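Local atomic coordinates of sugar kinase, pfkB family (Thermotoga maritima, PDB entry 2AJR), a protein that probably transfers a phosphate group from ATP to a sugar phosphate, possibly fructose 1-phosphate, as a member of the PfkB family of carbohydrate kinases. Residues A[15-20]-A[148-153]; A[105-110]-A[120-125]; A[187-192]-A[210-215]; A[293-298]-A[320-325]. All coordinates share one frame; numbering follows the deposited sequence.

Contacts 1 and 2 illustrate how a layered core is joined to a projecting beta hairpin, one consistent with the lid of ribokinase-like kinases. Contact 1 lies in the central sheet, and contact 2, the hairpin, is nested in the chain loop that contact 1 closes. The two touch at N20, whose ND2 lies 2.9 Å from P124 O and whose O lies 3.1 Å from R105 NH2, both probable hydrogen bonds. Contacts 3 and 4 follow in series, their centres about 20 and 23 Å from that of contact 1. Contacts 2 and 4 fall on opposite sides of the chain's centre, about 29 Å apart between centres. The bound magnesium lies about 10 Å from the side chain of E109 in contact 2.

Contact 1. Residues A[15-20]-A[148-153]; sequences LTVTLN and DCVVIS
L15 and V150 run alongside one another on the same face of two neighbouring parallel strands, and here the packing is tight: L15 CD2 comes within 3.6 Å of V150 CG2. Methyl CG2 of V150 stands anti to the backbone N, beside the carbonyl carbon, and also lies 3.4 Å from L15 O. Backbone bonds set the register around this pair. L15 N donates to C149 O, and V151 N returns to L15 O at 2.8 Å. The next rung is V17 N to V151 O. V17 continues the L15 face, its CB 4.2 Å from CG1 of I152. T16 and V151 occupy the other face, where T16 OG1 is hydrogen-bonded to S58 OG. The far end is looser, although buried like the rest: V17 O and S153 N are 3.5 Å apart, and the T18 and S153 CA atoms have separated to 6.2 Å. The strand axes are inclined at 16° to each other. In the large sheet, strand 14-18 lies between strands 68-75 and 149-153, and the latter pairs onward with strand 178-182; helix 130-144 covers the L15-V17 face through Y140, while helix 53-63 supplies S58 to the T16 face.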
loop_
_atom_site.group_PDB
_atom_site.type_symbol
_atom_site.label_atom_id
_atom_site.label_comp_id
_atom_site.label_asym_id
_atom_site.label_seq_id
_atom_site.Cartn_x
_atom_site.Cartn_y
_atom_site.Cartn_z
ATOM N N LEU A 15 -5.400 -25.350 -15.494
ATOM C CA LEU A 15 -5.742 -23.950 -15.765
ATOM C C LEU A 15 -6.251 -23.296 -14.484
ATOM O O LEU A 15 -7.216 -23.794 -13.901
ATOM C CB LEU A 15 -6.842 -23.866 -16.827
ATOM C CG LEU A 15 -7.543 -22.512 -17.060
ATOM C CD1 LEU A 15 -6.543 -21.475 -17.570
ATOM C CD2 LEU A 15 -8.730 -22.642 -18.008
ATOM N N THR A 16 -5.627 -22.193 -14.059
ATOM C CA THR A 16 -6.127 -21.420 -12.925
ATOM C C THR A 16 -6.689 -20.094 -13.438
ATOM O O THR A 16 -6.067 -19.412 -14.263
ATOM C CB THR A 16 -5.052 -21.145 -11.838
ATOM O OG1 THR A 16 -4.064 -20.223 -12.325
ATOM C CG2 THR A 16 -4.373 -22.422 -11.415
ATOM N N VAL A 17 -7.878 -19.748 -12.940
ATOM C CA VAL A 17 -8.553 -18.521 -13.302
ATOM C C VAL A 17 -8.592 -17.631 -12.080
ATOM O O VAL A 17 -9.076 -18.039 -11.039
ATOM C CB VAL A 17 -9.983 -18.806 -13.719
ATOM C CG1 VAL A 17 -10.785 -17.487 -13.858
ATOM C CG2 VAL A 17 -9.989 -19.644 -15.002
ATOM N N THR A 18 -8.086 -16.416 -12.217
ATOM C CA THR A 18 -8.075 -15.429 -11.136
ATOM C C THR A 18 -8.581 -14.132 -11.741
ATOM O O THR A 18 -7.814 -13.346 -12.284
ATOM C CB THR A 18 -6.642 -15.209 -10.599
ATOM O OG1 THR A 18 -6.069 -16.471 -10.235
ATOM C CG2 THR A 18 -6.643 -14.257 -9.419
ATOM N N LEU A 19 -9.880 -13.913 -11.688
ATOM C CA LEU A 19 -10.452 -12.765 -12.348
ATOM C C LEU A 19 -10.008 -11.473 -11.695
ATOM O O LEU A 19 -9.996 -10.426 -12.352
ATOM C CB LEU A 19 -11.975 -12.873 -12.398
ATOM C CG LEU A 19 -12.487 -14.030 -13.263
ATOM C CD1 LEU A 19 -13.968 -13.863 -13.554
ATOM C CD2 LEU A 19 -11.704 -14.146 -14.570
ATOM N N ASN A 20 -9.628 -11.550 -10.419
ATOM C CA ASN A 20 -9.221 -10.376 -9.644
ATOM C C ASN A 20 -7.861 -10.583 -8.950
ATOM O O ASN A 20 -7.785 -10.672 -7.735
ATOM C CB ASN A 20 -10.315 -10.051 -8.625
ATOM C CG ASN A 20 -10.284 -8.584 -8.153
ATOM O OD1 ASN A 20 -9.518 -7.766 -8.661
ATOM N ND2 ASN A 20 -11.135 -8.257 -7.168
ATOM N N ASP A 148 -6.574 -30.626 -18.476
ATOM C CA ASP A 148 -7.316 -31.754 -17.898
ATOM C C ASP A 148 -8.217 -31.324 -16.732
ATOM O O ASP A 148 -9.218 -31.972 -16.453
ATOM C CB ASP A 148 -6.343 -32.861 -17.453
ATOM N N CYS A 149 -7.869 -30.232 -16.050
ATOM C CA CYS A 149 -8.734 -29.677 -15.014
ATOM C C CYS A 149 -8.529 -28.185 -14.781
ATOM O O CYS A 149 -7.475 -27.643 -15.068
ATOM C CB CYS A 149 -8.536 -30.440 -13.711
ATOM S SG CYS A 149 -7.137 -29.920 -12.782
ATOM N N VAL A 150 -9.542 -27.536 -14.219
ATOM C CA VAL A 150 -9.562 -26.083 -14.055
ATOM C C VAL A 150 -9.877 -25.685 -12.611
ATOM O O VAL A 150 -10.655 -26.360 -11.925
ATOM C CB VAL A 150 -10.611 -25.433 -14.999
ATOM C CG1 VAL A 150 -12.032 -25.786 -14.557
ATOM C CG2 VAL A 150 -10.441 -23.926 -15.057
ATOM N N VAL A 151 -9.262 -24.584 -12.166
ATOM C CA VAL A 151 -9.488 -24.024 -10.842
ATOM C C VAL A 151 -9.981 -22.608 -10.987
ATOM O O VAL A 151 -9.274 -21.770 -11.548
ATOM C CB VAL A 151 -8.206 -23.958 -10.018
ATOM C CG1 VAL A 151 -8.487 -23.293 -8.665
ATOM C CG2 VAL A 151 -7.600 -25.349 -9.871
ATOM N N ILE A 152 -11.189 -22.348 -10.492
ATOM C CA ILE A 152 -11.793 -21.028 -10.555
ATOM C C ILE A 152 -11.980 -20.553 -9.130
ATOM O O ILE A 152 -12.829 -21.070 -8.415
ATOM C CB ILE A 152 -13.170 -21.051 -11.224
ATOM C CG1 ILE A 152 -13.062 -21.538 -12.667
ATOM C CG2 ILE A 152 -13.772 -19.657 -11.184
ATOM C CD1 ILE A 152 -14.219 -22.411 -13.098
ATOM N N SER A 153 -11.188 -19.578 -8.697
ATOM C CA SER A 153 -11.293 -19.139 -7.316
ATOM C C SER A 153 -11.084 -17.646 -7.126
ATOM O O SER A 153 -10.468 -16.973 -7.954
ATOM C CB SER A 153 -10.354 -19.952 -6.423
ATOM O OG SER A 153 -9.019 -19.761 -6.807
#

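Contact 2. Residues A[105-110]-A[120-125]; sequences RENIEI and AINFPG. With ACT (acetate ion), chain D.
R105 reaches across to F123, where NH1 donates to the carbonyl O at 2.8 Å, nearly along the C=O axis and with the oxygen 17° out of the guanidinium plane. The arginine starts with CG between the backbone N and the carbonyl carbon (chi1 69°), and its CD passes 3.3 Å from the same F123 O. Beside it, N107 OD1 accepts F123 N at 2.9 Å, the donor standing above the amide plane, while N107 ND2 makes a weak bond to O of an acetate ion, probably from the crystallisation liquor. F123 CD1 lies 3.5 Å from E106 O. Regular pairing resumes between I108 and I121, with I121 N donating to I108 O at 2.8 Å and I108 N to I121 O. One shell out, R105 NH2 is hydrogen-bonded to N20 O. An alanine at R105 would probably leave F123 O and N20 O without the guanidinium N-H groups that tie them together. R25 of the second subunit forms a salt bridge with E106 and a cation-pi contact with F123. The whole is an antiparallel beta hairpin in a sheet with four strands from this chain that runs on into the second subunit, consistent with the dimerising lid of ribokinase-like sugar kinases.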
loop_
_atom_site.group_PDB
_atom_site.type_symbol
_atom_site.label_atom_id
_atom_site.label_comp_id
_atom_site.label_asym_id
_atom_site.label_seq_id
_atom_site.Cartn_x
_atom_site.Cartn_y
_atom_site.Cartn_z
ATOM N N ARG A 105 -5.009 -4.594 -8.467
ATOM C CA ARG A 105 -5.025 -4.117 -7.096
ATOM C C ARG A 105 -3.774 -4.495 -6.315
ATOM O O ARG A 105 -3.163 -5.520 -6.566
ATOM C CB ARG A 105 -6.265 -4.635 -6.381
ATOM C CG ARG A 105 -6.285 -6.138 -6.117
ATOM C CD ARG A 105 -7.671 -6.636 -6.288
ATOM N NE ARG A 105 -7.840 -8.068 -6.058
ATOM C CZ ARG A 105 -8.350 -8.607 -4.952
ATOM N NH1 ARG A 105 -8.724 -7.850 -3.937
ATOM N NH2 ARG A 105 -8.460 -9.921 -4.850
ATOM N N GLU A 106 -3.370 -3.649 -5.384
ATOM C CA GLU A 106 -2.345 -4.037 -4.434
ATOM C C GLU A 106 -3.057 -4.145 -3.099
ATOM O O GLU A 106 -3.624 -3.166 -2.632
ATOM C CB GLU A 106 -1.197 -3.027 -4.371
ATOM C CG GLU A 106 -0.058 -3.448 -3.394
ATOM C CD GLU A 106 1.111 -2.433 -3.253
ATOM O OE1 GLU A 106 0.862 -1.207 -3.278
ATOM O OE2 GLU A 106 2.282 -2.868 -3.081
ATOM N N ASN A 107 -3.063 -5.344 -2.512
ATOM C CA ASN A 107 -3.595 -5.548 -1.168
ATOM C C ASN A 107 -2.496 -5.448 -0.132
ATOM O O ASN A 107 -1.323 -5.701 -0.426
ATOM C CB ASN A 107 -4.299 -6.903 -1.055
ATOM C CG ASN A 107 -5.547 -6.971 -1.905
ATOM O OD1 ASN A 107 -6.047 -5.950 -2.385
ATOM N ND2 ASN A 107 -6.042 -8.169 -2.118
ATOM N N ILE A 108 -2.887 -5.091 1.085
ATOM C CA ILE A 108 -1.936 -4.882 2.174
ATOM C C ILE A 108 -2.288 -5.768 3.364
ATOM O O ILE A 108 -3.426 -5.791 3.802
ATOM C CB ILE A 108 -1.906 -3.393 2.590
ATOM C CG1 ILE A 108 -1.317 -2.553 1.441
ATOM C CG2 ILE A 108 -1.108 -3.213 3.860
ATOM C CD1 ILE A 108 -1.471 -1.077 1.600
ATOM N N GLU A 109 -1.311 -6.525 3.850
ATOM C CA GLU A 109 -1.491 -7.380 5.018
ATOM C C GLU A 109 -0.401 -7.037 6.029
ATOM O O GLU A 109 0.780 -7.164 5.740
ATOM C CB GLU A 109 -1.434 -8.861 4.634
ATOM C CG GLU A 109 -2.460 -9.305 3.554
ATOM C CD GLU A 109 -1.901 -9.243 2.128
ATOM O OE1 GLU A 109 -0.664 -9.230 1.973
ATOM O OE2 GLU A 109 -2.685 -9.207 1.159
ATOM N N ILE A 110 -0.815 -6.545 7.188
ATOM C CA ILE A 110 0.087 -6.243 8.288
ATOM C C ILE A 110 -0.025 -7.377 9.309
ATOM O O ILE A 110 -1.105 -7.673 9.810
ATOM C CB ILE A 110 -0.262 -4.883 8.923
ATOM C CG1 ILE A 110 -0.200 -3.782 7.852
ATOM C CG2 ILE A 110 0.692 -4.572 10.089
ATOM C CD1 ILE A 110 -0.951 -2.525 8.193
ATOM N N ALA A 120 -5.819 -6.525 7.474
ATOM C CA ALA A 120 -5.734 -6.684 6.013
ATOM C C ALA A 120 -6.587 -5.642 5.327
ATOM O O ALA A 120 -7.678 -5.322 5.796
ATOM C CB ALA A 120 -6.154 -8.088 5.586
ATOM N N ILE A 121 -6.070 -5.097 4.229
ATOM C CA ILE A 121 -6.801 -4.115 3.446
ATOM C C ILE A 121 -6.891 -4.602 1.999
ATOM O O ILE A 121 -5.871 -4.723 1.315
ATOM C CB ILE A 121 -6.137 -2.735 3.479
ATOM C CG1 ILE A 121 -5.892 -2.288 4.922
ATOM C CG2 ILE A 121 -7.018 -1.740 2.757
ATOM C CD1 ILE A 121 -5.059 -1.045 5.050
ATOM N N ASN A 122 -8.111 -4.887 1.552
ATOM C CA ASN A 122 -8.322 -5.460 0.232
ATOM C C ASN A 122 -9.000 -4.494 -0.694
ATOM O O ASN A 122 -10.126 -4.046 -0.477
ATOM C CB ASN A 122 -9.100 -6.770 0.317
ATOM C CG ASN A 122 -8.265 -7.895 0.927
ATOM O OD1 ASN A 122 -7.048 -7.799 1.014
ATOM N ND2 ASN A 122 -8.920 -8.946 1.358
ATOM N N PHE A 123 -8.269 -4.159 -1.730
ATOM C CA PHE A 123 -8.754 -3.244 -2.721
ATOM C C PHE A 123 -9.600 -3.983 -3.735
ATOM O O PHE A 123 -9.463 -5.177 -3.912
ATOM C CB PHE A 123 -7.558 -2.498 -3.349
ATOM C CG PHE A 123 -7.100 -1.330 -2.503
ATOM C CD1 PHE A 123 -6.401 -1.546 -1.328
ATOM C CD2 PHE A 123 -7.445 -0.030 -2.846
ATOM C CE1 PHE A 123 -6.010 -0.481 -0.536
ATOM C CE2 PHE A 123 -7.047 1.039 -2.059
ATOM C CZ PHE A 123 -6.346 0.812 -0.898
ATOM N N PRO A 124 -10.511 -3.275 -4.389
ATOM C CA PRO A 124 -11.520 -3.975 -5.178
ATOM C C PRO A 124 -11.046 -4.497 -6.531
ATOM O O PRO A 124 -11.647 -5.424 -7.052
ATOM C CB PRO A 124 -12.583 -2.893 -5.383
ATOM C CG PRO A 124 -11.806 -1.624 -5.412
ATOM C CD PRO A 124 -10.679 -1.808 -4.439
ATOM N N GLY A 125 -10.019 -3.886 -7.117
ATOM C CA GLY A 125 -9.595 -4.236 -8.466
ATOM C C GLY A 125 -10.133 -3.268 -9.501
ATOM O O GLY A 125 -10.980 -2.448 -9.194
HETATM C C ACT D . -5.002 -12.745 -1.866
HETATM O O ACT D . -4.984 -11.454 -1.707
HETATM O OXT ACT D . -3.901 -13.389 -1.824
HETATM C CH3 ACT D . -6.263 -13.511 -2.152
#

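Contact 3. Residues A[187-192]-A[210-215]; sequences LLERIY and ASFLGV
L213 holds the second position of a type I' turn from F212 to V215, its CA 6.9 Å from that of E189 in helix 187-192, and its N-H is directed at the helix. E189 takes that N-H: OE2 accepts L213 N at 2.8 Å through its syn lone pair, the bond running at 157° at the hydrogen. A bend at chi2 (101°) turns the carboxyl carbon aside from a fully extended chain. The carboxylate also stands at the edge of the F212 ring, OE2 3.5 Å from CD1, with the two planes 84° apart. Such an approach may be mildly attractive, since ring hydrogens carry partial positive charge. An alanine at E189 removes the carboxylate and would probably leave the L213 N-H without its helix-borne acceptor, loosening the tie between turn and helix. Deeper in, the contact becomes apolar. L188 CB touches F212 CZ at 3.7 Å, while L213 CD2 lies 4.4 Å from Y192 CB. L213 CD1 lies over one face of F212, toward the rim. The loop runs from strand 200-201 to helix 220-233, on which F212 meets L226 and L213 meets L230; behind them L188 rests on V181 and V201, seating helix 185-193 against strands 178-182 and 200-201.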
loop_
_atom_site.group_PDB
_atom_site.type_symbol
_atom_site.label_atom_id
_atom_site.label_comp_id
_atom_site.label_asym_id
_atom_site.label_seq_id
_atom_site.Cartn_x
_atom_site.Cartn_y
_atom_site.Cartn_z
ATOM N N LEU A 187 -21.248 -15.610 -4.901
ATOM C CA LEU A 187 -20.835 -16.122 -6.196
ATOM C C LEU A 187 -21.200 -17.613 -6.381
ATOM O O LEU A 187 -21.610 -18.003 -7.475
ATOM C CB LEU A 187 -19.340 -15.849 -6.445
ATOM C CG LEU A 187 -18.894 -14.378 -6.306
ATOM C CD1 LEU A 187 -17.430 -14.169 -6.711
ATOM C CD2 LEU A 187 -19.775 -13.431 -7.097
ATOM N N LEU A 188 -21.093 -18.435 -5.336
ATOM C CA LEU A 188 -21.410 -19.866 -5.479
ATOM C C LEU A 188 -22.896 -20.121 -5.729
ATOM O O LEU A 188 -23.266 -21.028 -6.463
ATOM C CB LEU A 188 -20.978 -20.670 -4.242
ATOM C CG LEU A 188 -19.488 -20.939 -4.070
ATOM C CD1 LEU A 188 -19.248 -21.780 -2.833
ATOM C CD2 LEU A 188 -18.935 -21.637 -5.325
ATOM N N GLU A 189 -23.738 -19.341 -5.067
ATOM C CA GLU A 189 -25.187 -19.312 -5.333
ATOM C C GLU A 189 -25.459 -19.210 -6.850
ATOM O O GLU A 189 -26.322 -19.869 -7.425
ATOM C CB GLU A 189 -25.786 -18.083 -4.626
ATOM C CG GLU A 189 -27.089 -18.328 -3.896
ATOM C CD GLU A 189 -26.917 -18.487 -2.395
ATOM O OE1 GLU A 189 -26.317 -17.586 -1.761
ATOM O OE2 GLU A 189 -27.409 -19.500 -1.851
ATOM N N ARG A 190 -24.671 -18.367 -7.492
ATOM C CA ARG A 190 -24.834 -18.061 -8.900
ATOM C C ARG A 190 -24.403 -19.266 -9.751
ATOM O O ARG A 190 -25.039 -19.590 -10.756
ATOM C CB ARG A 190 -24.000 -16.816 -9.177
ATOM C CG ARG A 190 -24.604 -15.733 -9.980
ATOM C CD ARG A 190 -26.094 -15.477 -9.805
ATOM N NE ARG A 190 -26.599 -15.237 -11.159
ATOM C CZ ARG A 190 -26.397 -14.118 -11.855
ATOM N NH1 ARG A 190 -25.763 -13.082 -11.314
ATOM N NH2 ARG A 190 -26.865 -14.018 -13.095
ATOM N N ILE A 191 -23.356 -19.959 -9.295
ATOM C CA ILE A 191 -22.897 -21.216 -9.905
ATOM C C ILE A 191 -23.899 -22.360 -9.717
ATOM O O ILE A 191 -24.199 -23.092 -10.658
ATOM C CB ILE A 191 -21.532 -21.659 -9.313
ATOM C CG1 ILE A 191 -20.413 -20.741 -9.818
ATOM C CG2 ILE A 191 -21.232 -23.136 -9.635
ATOM C CD1 ILE A 191 -19.094 -20.874 -9.043
ATOM N N TYR A 192 -24.412 -22.521 -8.508
ATOM C CA TYR A 192 -25.346 -23.630 -8.230
ATOM C C TYR A 192 -26.750 -23.408 -8.805
ATOM O O TYR A 192 -27.582 -24.304 -8.724
ATOM C CB TYR A 192 -25.361 -24.014 -6.739
ATOM C CG TYR A 192 -24.142 -24.841 -6.407
ATOM C CD1 TYR A 192 -22.928 -24.224 -6.118
ATOM C CD2 TYR A 192 -24.173 -26.227 -6.452
ATOM C CE1 TYR A 192 -21.780 -24.962 -5.861
ATOM C CE2 TYR A 192 -23.020 -26.987 -6.186
ATOM C CZ TYR A 192 -21.826 -26.338 -5.894
ATOM O OH TYR A 192 -20.667 -27.029 -5.625
ATOM N N ALA A 210 -24.400 -13.790 5.481
ATOM C CA ALA A 210 -25.626 -14.157 4.754
ATOM C C ALA A 210 -25.957 -15.641 4.862
ATOM O O ALA A 210 -25.079 -16.457 5.075
ATOM C CB ALA A 210 -25.475 -13.787 3.283
ATOM N N SER A 211 -27.225 -15.994 4.698
ATOM C CA SER A 211 -27.608 -17.397 4.548
ATOM C C SER A 211 -27.111 -17.905 3.191
ATOM O O SER A 211 -26.963 -17.142 2.239
ATOM C CB SER A 211 -29.127 -17.594 4.681
ATOM O OG SER A 211 -29.832 -17.248 3.498
ATOM N N PHE A 212 -26.847 -19.197 3.112
ATOM C CA PHE A 212 -26.267 -19.775 1.920
ATOM C C PHE A 212 -27.017 -21.062 1.584
ATOM O O PHE A 212 -27.105 -21.961 2.415
ATOM C CB PHE A 212 -24.775 -20.019 2.164
ATOM C CG PHE A 212 -24.036 -20.605 0.990
ATOM C CD1 PHE A 212 -24.426 -20.355 -0.315
ATOM C CD2 PHE A 212 -22.910 -21.389 1.201
ATOM C CE1 PHE A 212 -23.727 -20.909 -1.379
ATOM C CE2 PHE A 212 -22.201 -21.939 0.134
ATOM C CZ PHE A 212 -22.610 -21.705 -1.145
ATOM N N LEU A 213 -27.583 -21.120 0.380
ATOM C CA LEU A 213 -28.437 -22.237 -0.050
ATOM C C LEU A 213 -29.522 -22.602 0.978
ATOM O O LEU A 213 -29.814 -23.782 1.207
ATOM C CB LEU A 213 -27.582 -23.469 -0.370
ATOM C CG LEU A 213 -26.511 -23.347 -1.448
ATOM C CD1 LEU A 213 -25.724 -24.642 -1.499
ATOM C CD2 LEU A 213 -27.121 -23.029 -2.804
ATOM N N GLY A 214 -30.100 -21.586 1.608
ATOM C CA GLY A 214 -31.147 -21.780 2.599
ATOM C C GLY A 214 -30.670 -22.089 4.007
ATOM O O GLY A 214 -31.498 -22.259 4.898
ATOM N N VAL A 215 -29.352 -22.159 4.213
ATOM C CA VAL A 215 -28.768 -22.518 5.508
ATOM C C VAL A 215 -28.174 -21.289 6.168
ATOM O O VAL A 215 -27.356 -20.589 5.570
ATOM C CB VAL A 215 -27.621 -23.580 5.380
ATOM C CG1 VAL A 215 -27.120 -24.005 6.760
ATOM C CG2 VAL A 215 -28.071 -24.798 4.601
#

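Contact 4. Residues A[293-298]-A[320-325]; sequences MAKFGF and KEYDHF
F298 and F325 make the aromatic centrepiece, their ring centroids 5.5 Å apart and their planes inclined to one another at 59°. The two side chains overlap while heading opposite ways, and F298 CE1 lies 3.8 Å from F325 CB. CG of F325 sits between the backbone N and the carbonyl carbon (chi1 67°), which sets the ring against helix 293-298. An apolar contact joins F296 to Y322: the side chains cross at about a right angle, and F296 CD1 lies at the edge of the tyrosine ring, 4.0 Å from CE1. The tip of the tyrosine reaches the helix itself, with Y322 OH 3.6 Å from F296 N. The two loop rings also touch each other, F325 CZ lying over one face of Y322 toward its rim. K295 adds an aliphatic contact, its CG 4.0 Å from F325 CE1. Separately, the backbone O of K295 is 3.6 Å from F325 CZ, while its NZ forms a salt bridge with E292. No hydrogen bond crosses between the segments. Within segment 320-325, H324 ND1 donates to E321 OE1 at 2.9 Å from above the carboxylate plane; E321 OE2 also forms a salt bridge with R306. Helix 290-304 packs selenomethionine M293 on helix 271-286 and A294 and F298 on strand 254-259, while F325, opening strand 325-329 at the sheet border, rests on I257 of that same strand.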
loop_
_atom_site.group_PDB
_atom_site.type_symbol
_atom_site.label_atom_id
_atom_site.label_comp_id
_atom_site.label_asym_id
_atom_site.label_seq_id
_atom_site.Cartn_x
_atom_site.Cartn_y
_atom_site.Cartn_z
HETATM N N MSE A 293 -7.961 -36.796 -1.047
HETATM C CA MSE A 293 -7.710 -35.465 -1.605
HETATM C C MSE A 293 -7.856 -34.371 -0.578
HETATM O O MSE A 293 -6.975 -33.539 -0.452
HETATM C CB MSE A 293 -8.684 -35.130 -2.708
HETATM C CG MSE A 293 -8.262 -35.571 -4.072
HETATM SE SE MSE A 293 -9.572 -34.936 -5.361
HETATM C CE MSE A 293 -9.942 -33.251 -4.636
ATOM N N ALA A 294 -8.984 -34.358 0.134
ATOM C CA ALA A 294 -9.214 -33.357 1.176
ATOM C C ALA A 294 -8.162 -33.439 2.290
ATOM O O ALA A 294 -7.730 -32.412 2.808
ATOM C CB ALA A 294 -10.604 -33.497 1.748
ATOM N N LYS A 295 -7.749 -34.657 2.641
ATOM C CA LYS A 295 -6.741 -34.866 3.690
ATOM C C LYS A 295 -5.399 -34.295 3.289
ATOM O O LYS A 295 -4.697 -33.694 4.103
ATOM C CB LYS A 295 -6.576 -36.361 4.013
ATOM C CG LYS A 295 -7.680 -36.921 4.934
ATOM C CD LYS A 295 -7.744 -38.450 4.944
ATOM C CE LYS A 295 -6.557 -39.084 5.680
ATOM N NZ LYS A 295 -6.609 -40.573 5.644
ATOM N N PHE A 296 -5.032 -34.515 2.034
ATOM C CA PHE A 296 -3.785 -33.991 1.520
ATOM C C PHE A 296 -3.880 -32.465 1.428
ATOM O O PHE A 296 -2.915 -31.757 1.721
ATOM C CB PHE A 296 -3.464 -34.601 0.155
ATOM C CG PHE A 296 -2.084 -34.267 -0.349
ATOM C CD1 PHE A 296 -0.994 -35.025 0.033
ATOM C CD2 PHE A 296 -1.883 -33.203 -1.203
ATOM C CE1 PHE A 296 0.275 -34.724 -0.425
ATOM C CE2 PHE A 296 -0.624 -32.900 -1.668
ATOM C CZ PHE A 296 0.463 -33.660 -1.274
ATOM N N GLY A 297 -5.050 -31.966 1.040
ATOM C CA GLY A 297 -5.293 -30.536 0.999
ATOM C C GLY A 297 -5.096 -29.937 2.374
ATOM O O GLY A 297 -4.427 -28.908 2.517
ATOM N N PHE A 298 -5.651 -30.607 3.386
ATOM C CA PHE A 298 -5.597 -30.122 4.765
ATOM C C PHE A 298 -4.150 -30.077 5.229
ATOM O O PHE A 298 -3.739 -29.115 5.857
ATOM C CB PHE A 298 -6.459 -31.004 5.696
ATOM C CG PHE A 298 -6.770 -30.370 7.027
ATOM C CD1 PHE A 298 -5.893 -30.498 8.097
ATOM C CD2 PHE A 298 -7.930 -29.634 7.205
ATOM C CE1 PHE A 298 -6.174 -29.897 9.319
ATOM C CE2 PHE A 298 -8.221 -29.035 8.423
ATOM C CZ PHE A 298 -7.345 -29.171 9.484
ATOM N N LYS A 320 5.027 -33.797 6.264
ATOM C CA LYS A 320 5.302 -33.573 7.696
ATOM C C LYS A 320 4.059 -33.296 8.539
ATOM O O LYS A 320 4.085 -33.434 9.755
ATOM C CB LYS A 320 6.277 -32.401 7.874
ATOM C CG LYS A 320 7.741 -32.791 7.750
ATOM C CD LYS A 320 8.633 -31.567 7.532
ATOM C CE LYS A 320 10.108 -31.943 7.595
ATOM N NZ LYS A 320 11.011 -30.945 6.930
ATOM N N GLU A 321 2.982 -32.888 7.885
ATOM C CA GLU A 321 1.776 -32.506 8.576
ATOM C C GLU A 321 0.800 -33.660 8.717
ATOM O O GLU A 321 -0.233 -33.502 9.367
ATOM C CB GLU A 321 1.089 -31.349 7.842
ATOM C CG GLU A 321 1.916 -30.071 7.759
ATOM C CD GLU A 321 2.251 -29.476 9.119
ATOM O OE1 GLU A 321 1.630 -29.866 10.135
ATOM O OE2 GLU A 321 3.148 -28.609 9.165
ATOM N N TYR A 322 1.104 -34.817 8.125
ATOM C CA TYR A 322 0.178 -35.958 8.215
ATOM C C TYR A 322 -0.022 -36.415 9.657
ATOM O O TYR A 322 -1.022 -37.036 9.994
ATOM C CB TYR A 322 0.591 -37.106 7.283
ATOM C CG TYR A 322 -0.308 -37.164 6.059
ATOM C CD1 TYR A 322 -0.084 -36.334 4.947
ATOM C CD2 TYR A 322 -1.427 -38.008 6.036
ATOM C CE1 TYR A 322 -0.946 -36.373 3.830
ATOM C CE2 TYR A 322 -2.285 -38.057 4.926
ATOM C CZ TYR A 322 -2.045 -37.242 3.831
ATOM O OH TYR A 322 -2.913 -37.303 2.756
ATOM N N ASP A 323 0.925 -36.041 10.501
ATOM C CA ASP A 323 0.911 -36.341 11.925
ATOM C C ASP A 323 -0.074 -35.494 12.744
ATOM O O ASP A 323 -0.492 -35.896 13.818
ATOM C CB ASP A 323 2.324 -36.064 12.455
ATOM C CG ASP A 323 2.779 -37.065 13.489
ATOM O OD1 ASP A 323 1.976 -37.427 14.391
ATOM O OD2 ASP A 323 3.965 -37.462 13.397
ATOM N N HIS A 324 -0.425 -34.318 12.245
ATOM C CA HIS A 324 -1.027 -33.273 13.072
ATOM C C HIS A 324 -2.501 -33.025 12.774
ATOM O O HIS A 324 -2.978 -31.920 12.979
ATOM C CB HIS A 324 -0.263 -31.950 12.892
ATOM C CG HIS A 324 1.201 -32.044 13.196
ATOM N ND1 HIS A 324 2.176 -31.757 12.263
ATOM C CD2 HIS A 324 1.856 -32.393 14.328
ATOM C CE1 HIS A 324 3.367 -31.921 12.809
ATOM N NE2 HIS A 324 3.202 -32.315 14.059
ATOM N N PHE A 325 -3.222 -34.031 12.291
ATOM C CA PHE A 325 -4.665 -33.905 12.165
ATOM C C PHE A 325 -5.373 -35.236 12.297
ATOM O O PHE A 325 -4.768 -36.276 12.091
ATOM C CB PHE A 325 -5.051 -33.186 10.863
ATOM C CG PHE A 325 -4.729 -33.951 9.612
ATOM C CD1 PHE A 325 -5.619 -34.892 9.110
ATOM C CD2 PHE A 325 -3.562 -33.695 8.910
ATOM C CE1 PHE A 325 -5.339 -35.591 7.947
ATOM C CE2 PHE A 325 -3.269 -34.384 7.733
ATOM C CZ PHE A 325 -4.161 -35.339 7.255
#